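Local coordinates for DUF1285 domain-containing protein (Shewanella baltica, PDB 2RA9) that is of unknown function but belongs to a family with a new fold of repeated structural motifs, possibly involved in signal transduction, at residues 25-30 with 68-73; 46-51 with 99-104; 52-57 with 124-129; 77-82 with 95-100; 104-109 with 120-125. All coordinates share one frame; numbering follows the deposited sequence.

The chain holds two mixed six-stranded sheets with the same strand order, in keeping with a fold of repeated motifs. Contact 1 lies in the first sheet, and contacts 4 and 5 in the second. Contacts 2 and 3 tie the two sheets into one body: helix 44-51 and strand 54-57 reach residues 99-101 and 124-126. Contacts 1, 4 and 5 follow one another along the chain, while contacts 2 and 3 each start between the two segments of contact 1 and end well beyond them. The centres of contacts 2 and 4 are about 8 Å apart, and the two share Ile99 and Gly100. The centres of contacts 1 and 5 are about 22 Å apart.

Contact 1: residues 25-30 with 68-73; sequences PLFDIN and EKVRVQ. With EDO (1,2-ethanediol), chain C.
Strand 27-29 runs parallel to strand 69-73, with axes 4.7 Å apart at closest approach and N-to-C directions 29° from each other. Gln73 makes both direct backbone bonds. Its N donates to Phe27 O at 2.9 Å, in the plane of that carbonyl. Its O accepts from Ile29 N at 2.8 Å, nearly along the C=O axis. The two bonds bracket Asp28, as expected of a parallel pair. Just before the strand, at Leu26, the direct bonds give way to a water that accepts from Leu26 N and donates to Arg71 O.

Phe27, Ile29 and Val72 pack together on one side of the sheet. Val72 CG1, anti to the backbone N, meets Ile29 CG1 at 3.9 Å. The other branch, Val72 CG2, lies 4.0 Å from Phe27 CB. Val70 CG2 approaches the Phe27 ring obliquely at CE1. On the side of Asp28 and Gln73, the Gln73 chain bends at chi2 (67°) and its OE1 comes to Pro25 CG at 3.7 Å. Asp28 OD1 touches Gln73 CB at 3.2 Å. The Pro25 ring packs over the backbone, with CB 3.5 Å from Gln73 N. Arg71 puts CB against this proline, while its guanidinium leads away to a salt bridge with Glu60. An ethanediol, probably from the crystallisation liquor, binds Lys69 through N and NZ.

Strand 35-37 flanks 27-29 on its other edge, and strand 60-64 flanks 69-74. The Phe27 ring stacks with Tyr37 and meets Phe50 of helix 44-51 edge-to-face.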
# COMPACT_ATOMS: atom_id res chain seq x y z
N PRO A 25 5.07 18.56 -3.12
CA PRO A 25 5.03 17.73 -1.90
C PRO A 25 6.39 17.59 -1.23
O PRO A 25 7.40 17.38 -1.92
CB PRO A 25 4.54 16.39 -2.42
CG PRO A 25 3.78 16.75 -3.68
CD PRO A 25 4.56 17.84 -4.28
N LEU A 26 6.41 17.69 0.10
CA LEU A 26 7.67 17.51 0.85
C LEU A 26 8.00 16.06 1.13
O LEU A 26 9.16 15.72 1.41
CB LEU A 26 7.63 18.28 2.19
CG LEU A 26 7.37 19.80 2.05
CD1 LEU A 26 7.45 20.52 3.40
CD2 LEU A 26 8.30 20.41 1.01
N PHE A 27 6.97 15.21 1.07
CA PHE A 27 7.11 13.77 1.27
C PHE A 27 7.00 13.11 -0.09
O PHE A 27 6.14 13.46 -0.91
CB PHE A 27 5.98 13.23 2.16
CG PHE A 27 6.05 13.70 3.60
CD1 PHE A 27 5.49 14.91 3.99
CD2 PHE A 27 6.63 12.92 4.57
CE1 PHE A 27 5.58 15.36 5.30
CE2 PHE A 27 6.71 13.33 5.90
CZ PHE A 27 6.18 14.54 6.28
N ASP A 28 7.88 12.12 -0.30
CA ASP A 28 7.94 11.38 -1.55
C ASP A 28 7.99 9.88 -1.24
O ASP A 28 8.73 9.49 -0.33
CB ASP A 28 9.20 11.76 -2.36
CG ASP A 28 9.16 13.19 -2.91
OD1 ASP A 28 8.35 13.44 -3.82
OD2 ASP A 28 9.89 14.06 -2.43
N ILE A 29 7.23 9.06 -1.99
CA ILE A 29 7.29 7.61 -1.91
C ILE A 29 7.70 7.11 -3.28
O ILE A 29 7.05 7.39 -4.28
CB ILE A 29 5.95 6.99 -1.50
CG1 ILE A 29 5.43 7.64 -0.23
CG2 ILE A 29 6.10 5.48 -1.29
CD1 ILE A 29 4.08 7.13 0.24
N ASN A 30 8.82 6.41 -3.35
CA ASN A 30 9.31 5.89 -4.64
C ASN A 30 8.62 4.59 -5.01
O ASN A 30 7.76 4.08 -4.26
CB ASN A 30 10.84 5.79 -4.69
CG ASN A 30 11.42 4.68 -3.85
OD1 ASN A 30 10.74 3.75 -3.41
ND2 ASN A 30 12.74 4.77 -3.65
N GLU A 68 -2.65 20.09 10.33
CA GLU A 68 -1.75 20.07 9.19
C GLU A 68 -2.23 19.04 8.19
O GLU A 68 -2.39 17.85 8.54
CB GLU A 68 -0.31 19.74 9.62
CG GLU A 68 0.32 20.69 10.56
CD GLU A 68 1.78 20.29 10.91
OE1 GLU A 68 2.44 19.59 10.10
OE2 GLU A 68 2.28 20.71 11.99
N LYS A 69 -2.48 19.50 6.96
CA LYS A 69 -2.87 18.65 5.87
C LYS A 69 -1.92 18.96 4.72
O LYS A 69 -1.90 20.09 4.25
CB LYS A 69 -4.33 18.85 5.46
CG LYS A 69 -5.30 18.56 6.58
CD LYS A 69 -6.73 18.93 6.22
CE LYS A 69 -7.70 18.77 7.37
NZ LYS A 69 -7.31 19.56 8.58
N VAL A 70 -1.12 17.96 4.33
CA VAL A 70 -0.04 18.19 3.41
C VAL A 70 0.00 17.09 2.33
O VAL A 70 -0.50 16.02 2.52
CB VAL A 70 1.32 18.30 4.12
CG1 VAL A 70 1.28 19.36 5.22
CG2 VAL A 70 1.77 16.96 4.67
N ARG A 71 0.61 17.44 1.20
CA ARG A 71 0.68 16.56 0.06
C ARG A 71 1.86 15.58 0.15
O ARG A 71 2.89 15.86 0.75
CB ARG A 71 0.81 17.35 -1.23
CG ARG A 71 -0.38 18.23 -1.52
CD ARG A 71 -0.19 18.92 -2.86
NE ARG A 71 -1.36 19.69 -3.31
CZ ARG A 71 -2.40 19.22 -3.99
NH1 ARG A 71 -2.49 17.94 -4.34
NH2 ARG A 71 -3.37 20.05 -4.34
N VAL A 72 1.64 14.42 -0.46
CA VAL A 72 2.67 13.39 -0.64
C VAL A 72 2.71 13.04 -2.11
O VAL A 72 1.67 12.82 -2.74
CB VAL A 72 2.33 12.12 0.17
CG1 VAL A 72 3.41 11.02 0.01
CG2 VAL A 72 2.09 12.47 1.65
N GLN A 73 3.92 12.99 -2.69
CA GLN A 73 4.09 12.52 -4.09
C GLN A 73 4.37 11.02 -4.06
O GLN A 73 5.18 10.56 -3.26
CB GLN A 73 5.25 13.26 -4.77
CG GLN A 73 5.32 13.01 -6.28
CD GLN A 73 4.09 13.63 -7.03
OE1 GLN A 73 3.29 14.40 -6.46
NE2 GLN A 73 3.97 13.31 -8.32
C1 EDO C . -4.22 23.15 7.55
O1 EDO C . -3.43 22.28 6.78
C2 EDO C . -5.21 22.34 8.38
O2 EDO C . -6.33 21.94 7.59
O HOH W 1 4.10 18.03 1.58

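Contact 2: residues 46-51 with 99-104; sequences FAKLFA and IGTLHH
Lys48 leaves helix 44-51 with CG anti to the backbone N (chi1 178°) and stays extended to its tip. Its CB lies 3.6 Å from Ile99 O. CG passes Thr101 CG2 at 4.0 Å, the two side chains sliding past each other in opposite directions. CD lies near the carbonyl oxygens of Ile99 and Gly100, and CE is 3.4 Å from Gly100 O. At the tip, Lys48 NZ donates to Gly100 O at 2.8 Å. It comes from above the carbonyl plane, 42° out of it.

Beside the lysine, Ala47 and Ala51, one helical turn apart, form a small apolar surface for Ile99. Ala47 CB meets Ile99 CG2 at 3.7 Å, and Ala51 CB meets Ile99 CD1 at 3.8 Å. Trp35 touches the same three side chains. Thr101 turns CG2 to the helix and OG1 the other way. Thr101 OG1 is hydrogen-bonded to His103 NE2 at 2.7 Å, and also to Thr97 OG1.

Gly100, with phi 89°, carries the chain round between strands 93-97 and 102-106. This is helix-to-turn packing: helix 44-51, next to the first sheet, packs against the turn that joins strands 93-97 and 102-106 of the second sheet.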
# COMPACT_ATOMS: atom_id res chain seq x y z
N PHE A 46 9.35 5.57 10.88
CA PHE A 46 8.82 6.88 10.58
C PHE A 46 7.88 6.87 9.41
O PHE A 46 6.85 7.52 9.46
CB PHE A 46 9.93 7.93 10.44
CG PHE A 46 10.51 8.31 11.76
CD1 PHE A 46 9.90 9.28 12.51
CD2 PHE A 46 11.58 7.63 12.28
CE1 PHE A 46 10.37 9.61 13.75
CE2 PHE A 46 12.07 7.95 13.55
CZ PHE A 46 11.48 8.91 14.28
N ALA A 47 8.20 6.11 8.35
CA ALA A 47 7.26 5.92 7.26
C ALA A 47 5.95 5.32 7.80
O ALA A 47 4.86 5.73 7.38
CB ALA A 47 7.85 5.03 6.22
N LYS A 48 6.04 4.36 8.71
CA LYS A 48 4.84 3.72 9.28
C LYS A 48 4.00 4.74 10.09
O LYS A 48 2.78 4.78 9.97
CB LYS A 48 5.26 2.53 10.15
CG LYS A 48 4.16 1.81 10.84
CD LYS A 48 4.67 0.56 11.52
CE LYS A 48 3.54 -0.20 12.17
NZ LYS A 48 3.97 -1.59 12.53
N LEU A 49 4.66 5.59 10.87
CA LEU A 49 3.98 6.67 11.58
C LEU A 49 3.22 7.56 10.61
O LEU A 49 2.01 7.83 10.76
CB LEU A 49 4.98 7.52 12.36
CG LEU A 49 4.44 8.61 13.27
CD1 LEU A 49 3.80 8.04 14.54
CD2 LEU A 49 5.50 9.62 13.65
N PHE A 50 3.89 8.04 9.58
CA PHE A 50 3.17 8.91 8.62
C PHE A 50 2.11 8.13 7.81
O PHE A 50 1.09 8.70 7.44
CB PHE A 50 4.15 9.64 7.69
CG PHE A 50 5.02 10.64 8.41
CD1 PHE A 50 4.49 11.72 9.05
CD2 PHE A 50 6.40 10.46 8.46
CE1 PHE A 50 5.30 12.62 9.73
CE2 PHE A 50 7.23 11.36 9.15
CZ PHE A 50 6.66 12.41 9.79
N ALA A 51 2.32 6.85 7.55
CA ALA A 51 1.36 6.07 6.75
C ALA A 51 0.02 6.00 7.47
O ALA A 51 -1.02 5.87 6.84
CB ALA A 51 1.86 4.67 6.45
N ILE A 99 7.22 -1.22 4.90
CA ILE A 99 7.40 -0.30 6.03
C ILE A 99 6.76 -0.81 7.35
O ILE A 99 6.78 -0.14 8.37
CB ILE A 99 6.92 1.11 5.70
CG1 ILE A 99 5.43 1.16 5.42
CG2 ILE A 99 7.78 1.68 4.56
CD1 ILE A 99 4.81 2.57 5.43
N GLY A 100 6.23 -2.03 7.31
CA GLY A 100 5.71 -2.67 8.50
C GLY A 100 4.26 -2.39 8.82
O GLY A 100 3.85 -2.68 9.93
N THR A 101 3.46 -1.91 7.85
CA THR A 101 2.03 -1.72 8.11
C THR A 101 1.30 -3.02 7.86
O THR A 101 1.74 -3.85 7.06
CB THR A 101 1.40 -0.57 7.28
OG1 THR A 101 1.54 -0.79 5.88
CG2 THR A 101 2.05 0.78 7.61
N LEU A 102 0.19 -3.20 8.59
CA LEU A 102 -0.65 -4.38 8.50
C LEU A 102 -2.07 -3.97 8.11
O LEU A 102 -2.63 -3.02 8.66
CB LEU A 102 -0.70 -5.04 9.88
CG LEU A 102 -1.56 -6.30 10.05
CD1 LEU A 102 -1.08 -7.44 9.19
CD2 LEU A 102 -1.62 -6.69 11.56
N HIS A 103 -2.67 -4.72 7.19
CA HIS A 103 -3.98 -4.41 6.65
C HIS A 103 -4.83 -5.67 6.62
O HIS A 103 -4.34 -6.75 6.28
CB HIS A 103 -3.82 -3.82 5.24
CG HIS A 103 -2.82 -2.70 5.17
ND1 HIS A 103 -3.17 -1.38 5.30
CD2 HIS A 103 -1.47 -2.72 5.05
CE1 HIS A 103 -2.07 -0.63 5.27
NE2 HIS A 103 -1.02 -1.42 5.14
N HIS A 104 -6.10 -5.50 6.96
CA HIS A 104 -7.03 -6.62 7.07
C HIS A 104 -8.11 -6.54 6.03
O HIS A 104 -8.31 -5.53 5.37
CB HIS A 104 -7.68 -6.65 8.47
CG HIS A 104 -6.69 -6.55 9.59
ND1 HIS A 104 -5.89 -7.59 9.97
CD2 HIS A 104 -6.36 -5.50 10.39
CE1 HIS A 104 -5.12 -7.21 10.98
NE2 HIS A 104 -5.38 -5.95 11.24

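Contact 3: residues 52-57 with 124-129; sequences SILHCI and RGLWGK
Two short bonds tie strand 54-57 to the turn at Arg124 and Gly125. Cys56 N donates to Arg124 O at 2.9 Å, almost straight (171°) and nearly along the C=O axis. Arg124 NE donates to Leu54 O at 2.7 Å. This acceptor lies in the guanidinium plane, and NE lies in the carbonyl plane of Leu54. One residue, Arg124, thus serves a backbone donor with its own carbonyl and a backbone acceptor with its side chain. NH1 forms a weak bond within a salt bridge to Glu123, and NH2 a weak bond to Ala51 O. Ser52 O lies 3.9 Å over the centre of the guanidinium. Ser52 OG is bonded to Leu49 O.

With CG anti to the carbonyl carbon and chi2 extended, CG and CD of Arg124 lie along the His55 ring. The bend at chi3 (-57°) then turns NE to Leu54 O. CD stands over one face, 3.8 Å from the ring centroid, in a CH-pi contact. The ring and guanidinium planes are 75° apart, so the two groups do not stack flat. Leu126 CD2 packs 3.9 Å from Leu54 CG and also lies near Cys56 CB. The carbonyl O of Cys56 lies close on the side of Gly125 where a side chain would point. Cys56 CB is 3.3 Å from Gly125 O.

On its other side, strand 54-57 pairs with strand 60-64, through His55 with Phe62. It is one of the two edge strands of the first sheet. The contact therefore joins a sheet edge to the turn before strand 127-130 of the second sheet.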
# COMPACT_ATOMS: atom_id res chain seq x y z
N SER A 52 0.04 6.07 8.80
CA SER A 52 -1.18 5.98 9.61
C SER A 52 -2.18 7.10 9.31
O SER A 52 -3.38 6.95 9.54
CB SER A 52 -0.84 5.94 11.10
OG SER A 52 -0.40 7.22 11.60
N ILE A 53 -1.67 8.20 8.78
CA ILE A 53 -2.49 9.37 8.43
C ILE A 53 -2.48 9.71 6.93
O ILE A 53 -2.85 10.79 6.50
CB ILE A 53 -2.05 10.62 9.24
CG1 ILE A 53 -0.61 11.04 8.92
CG2 ILE A 53 -2.26 10.39 10.73
CD1 ILE A 53 -0.26 12.43 9.45
N LEU A 54 -2.05 8.75 6.13
CA LEU A 54 -2.00 8.85 4.68
C LEU A 54 -3.30 8.43 4.03
O LEU A 54 -3.85 7.35 4.34
CB LEU A 54 -0.87 7.97 4.14
CG LEU A 54 -0.57 7.98 2.65
CD1 LEU A 54 0.01 9.28 2.15
CD2 LEU A 54 0.37 6.81 2.28
N HIS A 55 -3.78 9.28 3.13
CA HIS A 55 -5.00 9.05 2.34
C HIS A 55 -4.76 9.35 0.88
O HIS A 55 -3.94 10.22 0.56
CB HIS A 55 -6.12 10.00 2.79
CG HIS A 55 -6.46 9.91 4.24
ND1 HIS A 55 -7.66 9.40 4.69
CD2 HIS A 55 -5.77 10.27 5.34
CE1 HIS A 55 -7.70 9.48 6.02
NE2 HIS A 55 -6.56 9.99 6.44
N CYS A 56 -5.53 8.69 0.01
CA CYS A 56 -5.62 9.03 -1.40
C CYS A 56 -7.05 9.50 -1.66
O CYS A 56 -8.01 8.75 -1.44
CB CYS A 56 -5.34 7.82 -2.26
SG CYS A 56 -5.24 8.13 -4.02
N ILE A 57 -7.17 10.77 -2.05
CA ILE A 57 -8.45 11.46 -2.28
C ILE A 57 -8.39 12.00 -3.69
O ILE A 57 -7.50 12.80 -4.01
CB ILE A 57 -8.62 12.58 -1.27
CG1 ILE A 57 -8.68 11.96 0.13
CG2 ILE A 57 -9.96 13.35 -1.47
CD1 ILE A 57 -8.28 12.86 1.22
N ARG A 124 -8.41 3.84 3.24
CA ARG A 124 -8.08 5.25 3.00
C ARG A 124 -7.74 5.59 1.53
O ARG A 124 -7.01 6.53 1.25
CB ARG A 124 -6.94 5.71 3.94
CG ARG A 124 -7.26 5.63 5.45
CD ARG A 124 -6.15 6.19 6.36
NE ARG A 124 -4.81 5.58 6.20
CZ ARG A 124 -4.42 4.40 6.70
NH1 ARG A 124 -5.20 3.65 7.46
NH2 ARG A 124 -3.18 4.00 6.47
N GLY A 125 -8.27 4.81 0.58
CA GLY A 125 -8.01 5.01 -0.84
C GLY A 125 -6.65 4.49 -1.29
O GLY A 125 -6.24 4.67 -2.44
N LEU A 126 -5.94 3.85 -0.37
CA LEU A 126 -4.60 3.37 -0.65
C LEU A 126 -4.61 2.00 -1.34
O LEU A 126 -5.40 1.13 -0.98
CB LEU A 126 -3.78 3.27 0.61
CG LEU A 126 -3.69 4.54 1.48
CD1 LEU A 126 -2.91 4.29 2.80
CD2 LEU A 126 -3.17 5.73 0.71
N TRP A 127 -3.69 1.83 -2.28
CA TRP A 127 -3.46 0.54 -2.96
C TRP A 127 -2.07 0.08 -2.59
O TRP A 127 -1.13 0.90 -2.46
CB TRP A 127 -3.55 0.73 -4.49
CG TRP A 127 -4.95 0.94 -4.96
CD1 TRP A 127 -5.66 2.12 -4.92
CD2 TRP A 127 -5.83 -0.03 -5.52
NE1 TRP A 127 -6.91 1.94 -5.45
CE2 TRP A 127 -7.04 0.63 -5.82
CE3 TRP A 127 -5.73 -1.39 -5.81
CZ2 TRP A 127 -8.12 -0.03 -6.39
CZ3 TRP A 127 -6.78 -2.02 -6.37
CH2 TRP A 127 -7.97 -1.35 -6.65
N GLY A 128 -1.92 -1.23 -2.39
CA GLY A 128 -0.64 -1.84 -2.17
C GLY A 128 -0.20 -2.61 -3.40
O GLY A 128 -0.96 -3.42 -3.92
N LYS A 129 1.02 -2.37 -3.88
CA LYS A 129 1.60 -3.10 -4.99
C LYS A 129 2.18 -4.41 -4.45
O LYS A 129 2.94 -4.38 -3.51
CB LYS A 129 2.74 -2.30 -5.64
CG LYS A 129 3.37 -3.04 -6.79
CD LYS A 129 4.24 -2.17 -7.69
CE LYS A 129 5.48 -1.75 -7.03
NZ LYS A 129 6.34 -0.89 -7.92

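Contact 4: residues 77-82 with 95-100; sequences APLLIV and VSTSIG
No aromatic ring takes part, and the flat groups that meet are peptide carbonyls. Ser96 O takes Val82 N at 2.9 Å, with the donor in the carbonyl plane. Leu80 O takes Ser98 N at 2.9 Å, nearly along its C=O axis though the N-H is bent (140°). Leu80 O also lies close over Thr97, 3.1 Å from its CA. These two bonds flank Ile81 and Thr97, an antiparallel non-hydrogen-bonded pair whose side chains diverge.

Ile81 turns its CG1 branch, anti to the carbonyl carbon, against Val95. Its CD1 meets Val95 CG2 at 3.9 Å, and the two chains cross obliquely. Farther along, Leu79 CD2 meets Ile99 CD1 at 3.7 Å, the chains crossing at about a right angle. Val82 straddles the other strand's end: CG2 lies 3.7 Å from Thr97 C, and CG1 lies against Ser98. A water donates to Ser98 OG and accepts from Leu80 N, so Leu80 is held at both its N and O.

Strand 79-86 pairs on its other edge with strand 127-130, through Leu79 and Ile81 with Lys129. Gly100 N bonds Thr97 O to close a type I turn. The segments belong to the beta hairpin of strands 79-86 and 93-97, here at the hairpin's open end, where the turn leads to strand 102-106.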
# COMPACT_ATOMS: atom_id res chain seq x y z
N ALA A 77 2.63 2.95 -6.26
CA ALA A 77 1.66 2.74 -5.19
C ALA A 77 2.27 3.23 -3.86
O ALA A 77 3.50 3.23 -3.66
CB ALA A 77 1.34 1.29 -5.05
N PRO A 78 1.42 3.66 -2.94
CA PRO A 78 1.96 4.20 -1.68
C PRO A 78 2.61 3.15 -0.78
O PRO A 78 3.41 3.49 0.09
CB PRO A 78 0.70 4.78 -1.00
CG PRO A 78 -0.44 4.07 -1.61
CD PRO A 78 -0.03 3.85 -3.03
N LEU A 79 2.23 1.88 -0.98
CA LEU A 79 2.65 0.80 -0.12
C LEU A 79 3.07 -0.38 -0.98
O LEU A 79 2.46 -0.64 -2.01
CB LEU A 79 1.51 0.40 0.80
CG LEU A 79 1.15 1.43 1.88
CD1 LEU A 79 -0.16 1.18 2.47
CD2 LEU A 79 2.25 1.53 2.95
N LEU A 80 4.12 -1.09 -0.56
CA LEU A 80 4.58 -2.30 -1.21
C LEU A 80 4.26 -3.49 -0.27
O LEU A 80 4.81 -3.60 0.84
CB LEU A 80 6.09 -2.23 -1.43
CG LEU A 80 6.65 -3.40 -2.27
CD1 LEU A 80 6.37 -3.17 -3.73
CD2 LEU A 80 8.14 -3.60 -2.01
N ILE A 81 3.41 -4.37 -0.75
CA ILE A 81 3.02 -5.57 -0.03
C ILE A 81 4.11 -6.63 -0.13
O ILE A 81 4.52 -7.02 -1.21
CB ILE A 81 1.69 -6.11 -0.53
CG1 ILE A 81 0.55 -5.15 -0.15
CG2 ILE A 81 1.44 -7.54 0.04
CD1 ILE A 81 -0.81 -5.39 -0.83
N VAL A 82 4.59 -7.12 1.00
CA VAL A 82 5.70 -8.08 1.02
C VAL A 82 5.28 -9.44 1.62
O VAL A 82 6.01 -10.42 1.47
CB VAL A 82 6.93 -7.51 1.71
CG1 VAL A 82 7.41 -6.28 0.98
CG2 VAL A 82 6.73 -7.21 3.24
N VAL A 95 -2.52 -8.49 4.88
CA VAL A 95 -1.24 -8.20 4.20
C VAL A 95 -0.39 -7.31 5.03
O VAL A 95 -0.91 -6.51 5.84
CB VAL A 95 -1.41 -7.61 2.78
CG1 VAL A 95 -2.42 -8.47 1.96
CG2 VAL A 95 -1.87 -6.11 2.82
N SER A 96 0.91 -7.43 4.84
CA SER A 96 1.84 -6.52 5.47
C SER A 96 2.78 -5.94 4.43
O SER A 96 2.95 -6.49 3.34
CB SER A 96 2.58 -7.19 6.62
OG SER A 96 3.44 -8.18 6.15
N THR A 97 3.38 -4.80 4.77
CA THR A 97 4.08 -4.00 3.78
C THR A 97 5.56 -3.83 4.15
O THR A 97 6.01 -4.13 5.27
CB THR A 97 3.44 -2.62 3.65
OG1 THR A 97 3.68 -1.89 4.84
CG2 THR A 97 1.95 -2.72 3.39
N SER A 98 6.33 -3.26 3.23
CA SER A 98 7.77 -3.09 3.44
C SER A 98 8.13 -2.13 4.55
O SER A 98 9.23 -2.19 5.07
CB SER A 98 8.43 -2.62 2.17
OG SER A 98 7.99 -1.31 1.80
N ILE A 99 7.22 -1.22 4.90
CA ILE A 99 7.40 -0.30 6.03
C ILE A 99 6.76 -0.81 7.35
O ILE A 99 6.78 -0.14 8.37
CB ILE A 99 6.92 1.11 5.70
CG1 ILE A 99 5.43 1.16 5.42
CG2 ILE A 99 7.78 1.68 4.56
CD1 ILE A 99 4.81 2.57 5.43
N GLY A 100 6.23 -2.03 7.31
CA GLY A 100 5.71 -2.67 8.50
C GLY A 100 4.26 -2.39 8.82
O GLY A 100 3.85 -2.68 9.93
O HOH W 2 5.44 -0.17 1.90

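Contact 5: residues 104-109 with 120-125; sequences HNVDIK and LPLERG
This contact brings together strand 102-106, at one edge of the second sheet, and strand 118-121, although three strands lie between them in the sheet order. Asn105 and Val106 form a G1 beta bulge opposite Leu93. The chain turns a corner at Asn105, which sends Val106 across toward Leu120 and Leu122.

Val106 is the centre of the packing. Its CG1, anti to the backbone N (chi1 179°), meets Leu120 CB at 3.8 Å and Pro121 O at 3.9 Å. Its other branch, CG2, touches Leu122 CD2 at 3.8 Å. Val106 crosses Leu120 at about a right angle and Leu122 obliquely. Leu79 and Val95 line the same interior.

Polar links run through water. One water accepts from Asp107 N at 2.8 Å and donates to Pro121 O at 2.7 Å. A second donates to His104 O and, weakly, to Glu123 OE1, which also bonds His103 ND1. Asp107 OD1 accepts from Lys109 N at 3.0 Å in an Asx turn, while OD2 bonds Gln110 NE2 and makes a weak salt bridge with Lys109 NZ.

The direct contact is thus apolar; one water joins the two backbones, and a second links His104 O weakly to the Glu123 side chain.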
# COMPACT_ATOMS: atom_id res chain seq x y z
N HIS A 104 -6.10 -5.50 6.96
CA HIS A 104 -7.03 -6.62 7.07
C HIS A 104 -8.11 -6.54 6.03
O HIS A 104 -8.31 -5.53 5.37
CB HIS A 104 -7.68 -6.65 8.47
CG HIS A 104 -6.69 -6.55 9.59
ND1 HIS A 104 -5.89 -7.59 9.97
CD2 HIS A 104 -6.36 -5.50 10.39
CE1 HIS A 104 -5.12 -7.21 10.98
NE2 HIS A 104 -5.38 -5.95 11.24
N ASN A 105 -8.81 -7.66 5.87
CA ASN A 105 -9.98 -7.72 5.02
C ASN A 105 -9.69 -7.38 3.56
O ASN A 105 -10.52 -6.81 2.85
CB ASN A 105 -11.10 -6.85 5.60
CG ASN A 105 -11.45 -7.26 7.01
OD1 ASN A 105 -11.63 -8.45 7.28
ND2 ASN A 105 -11.52 -6.28 7.93
N VAL A 106 -8.54 -7.83 3.09
CA VAL A 106 -8.11 -7.48 1.74
C VAL A 106 -8.64 -8.50 0.75
O VAL A 106 -8.50 -9.69 0.96
CB VAL A 106 -6.58 -7.35 1.67
CG1 VAL A 106 -6.12 -7.02 0.23
CG2 VAL A 106 -6.10 -6.29 2.62
N ASP A 107 -9.27 -8.00 -0.31
CA ASP A 107 -10.10 -8.82 -1.20
C ASP A 107 -9.41 -9.06 -2.56
O ASP A 107 -9.30 -8.16 -3.38
CB ASP A 107 -11.45 -8.14 -1.38
CG ASP A 107 -12.46 -9.00 -2.09
OD1 ASP A 107 -12.11 -10.12 -2.55
OD2 ASP A 107 -13.63 -8.53 -2.21
N ILE A 108 -8.95 -10.28 -2.76
CA ILE A 108 -8.33 -10.71 -4.01
C ILE A 108 -9.17 -10.34 -5.23
O ILE A 108 -8.66 -9.97 -6.27
CB ILE A 108 -8.05 -12.27 -3.96
CG1 ILE A 108 -6.84 -12.57 -3.04
CG2 ILE A 108 -7.81 -12.83 -5.35
CD1 ILE A 108 -6.77 -14.02 -2.54
N LYS A 109 -10.50 -10.47 -5.11
CA LYS A 109 -11.42 -10.19 -6.20
C LYS A 109 -11.33 -8.74 -6.72
O LYS A 109 -11.66 -8.45 -7.87
CB LYS A 109 -12.83 -10.46 -5.67
CG LYS A 109 -13.97 -10.34 -6.62
CD LYS A 109 -15.29 -10.72 -5.92
CE LYS A 109 -15.60 -9.81 -4.71
NZ LYS A 109 -15.50 -8.35 -5.02
N LEU A 120 -3.49 -4.40 -4.72
CA LEU A 120 -4.63 -4.77 -3.90
C LEU A 120 -5.15 -3.55 -3.16
O LEU A 120 -4.36 -2.75 -2.66
CB LEU A 120 -4.27 -5.87 -2.88
CG LEU A 120 -3.90 -7.24 -3.46
CD1 LEU A 120 -3.34 -8.20 -2.40
CD2 LEU A 120 -5.09 -7.88 -4.20
N PRO A 121 -6.47 -3.41 -3.04
CA PRO A 121 -6.98 -2.21 -2.39
C PRO A 121 -6.99 -2.33 -0.87
O PRO A 121 -7.35 -3.38 -0.32
CB PRO A 121 -8.37 -2.05 -2.99
CG PRO A 121 -8.81 -3.47 -3.26
CD PRO A 121 -7.57 -4.25 -3.55
N LEU A 122 -6.53 -1.27 -0.22
CA LEU A 122 -6.45 -1.18 1.22
C LEU A 122 -7.34 -0.04 1.66
O LEU A 122 -8.15 0.47 0.89
CB LEU A 122 -4.98 -0.94 1.64
CG LEU A 122 -3.93 -1.81 0.94
CD1 LEU A 122 -2.55 -1.39 1.28
CD2 LEU A 122 -4.15 -3.31 1.20
N GLU A 123 -7.14 0.44 2.88
CA GLU A 123 -8.00 1.49 3.43
C GLU A 123 -7.56 2.85 2.97
O GLU A 123 -6.50 3.02 2.40
CB GLU A 123 -7.98 1.41 4.96
CG GLU A 123 -6.68 1.76 5.62
CD GLU A 123 -5.73 0.59 5.89
OE1 GLU A 123 -5.86 -0.48 5.24
OE2 GLU A 123 -4.85 0.77 6.77
N ARG A 124 -8.41 3.84 3.24
CA ARG A 124 -8.08 5.25 3.00
C ARG A 124 -7.74 5.59 1.53
O ARG A 124 -7.01 6.53 1.25
CB ARG A 124 -6.94 5.71 3.94
CG ARG A 124 -7.26 5.63 5.45
CD ARG A 124 -6.15 6.19 6.36
NE ARG A 124 -4.81 5.58 6.20
CZ ARG A 124 -4.42 4.40 6.70
NH1 ARG A 124 -5.20 3.65 7.46
NH2 ARG A 124 -3.18 4.00 6.47
N GLY A 125 -8.27 4.81 0.58
CA GLY A 125 -8.01 5.01 -0.84
C GLY A 125 -6.65 4.49 -1.29
O GLY A 125 -6.24 4.67 -2.44
O HOH W 3 -7.48 -3.25 4.22
O HOH W 4 -9.38 -5.19 -0.34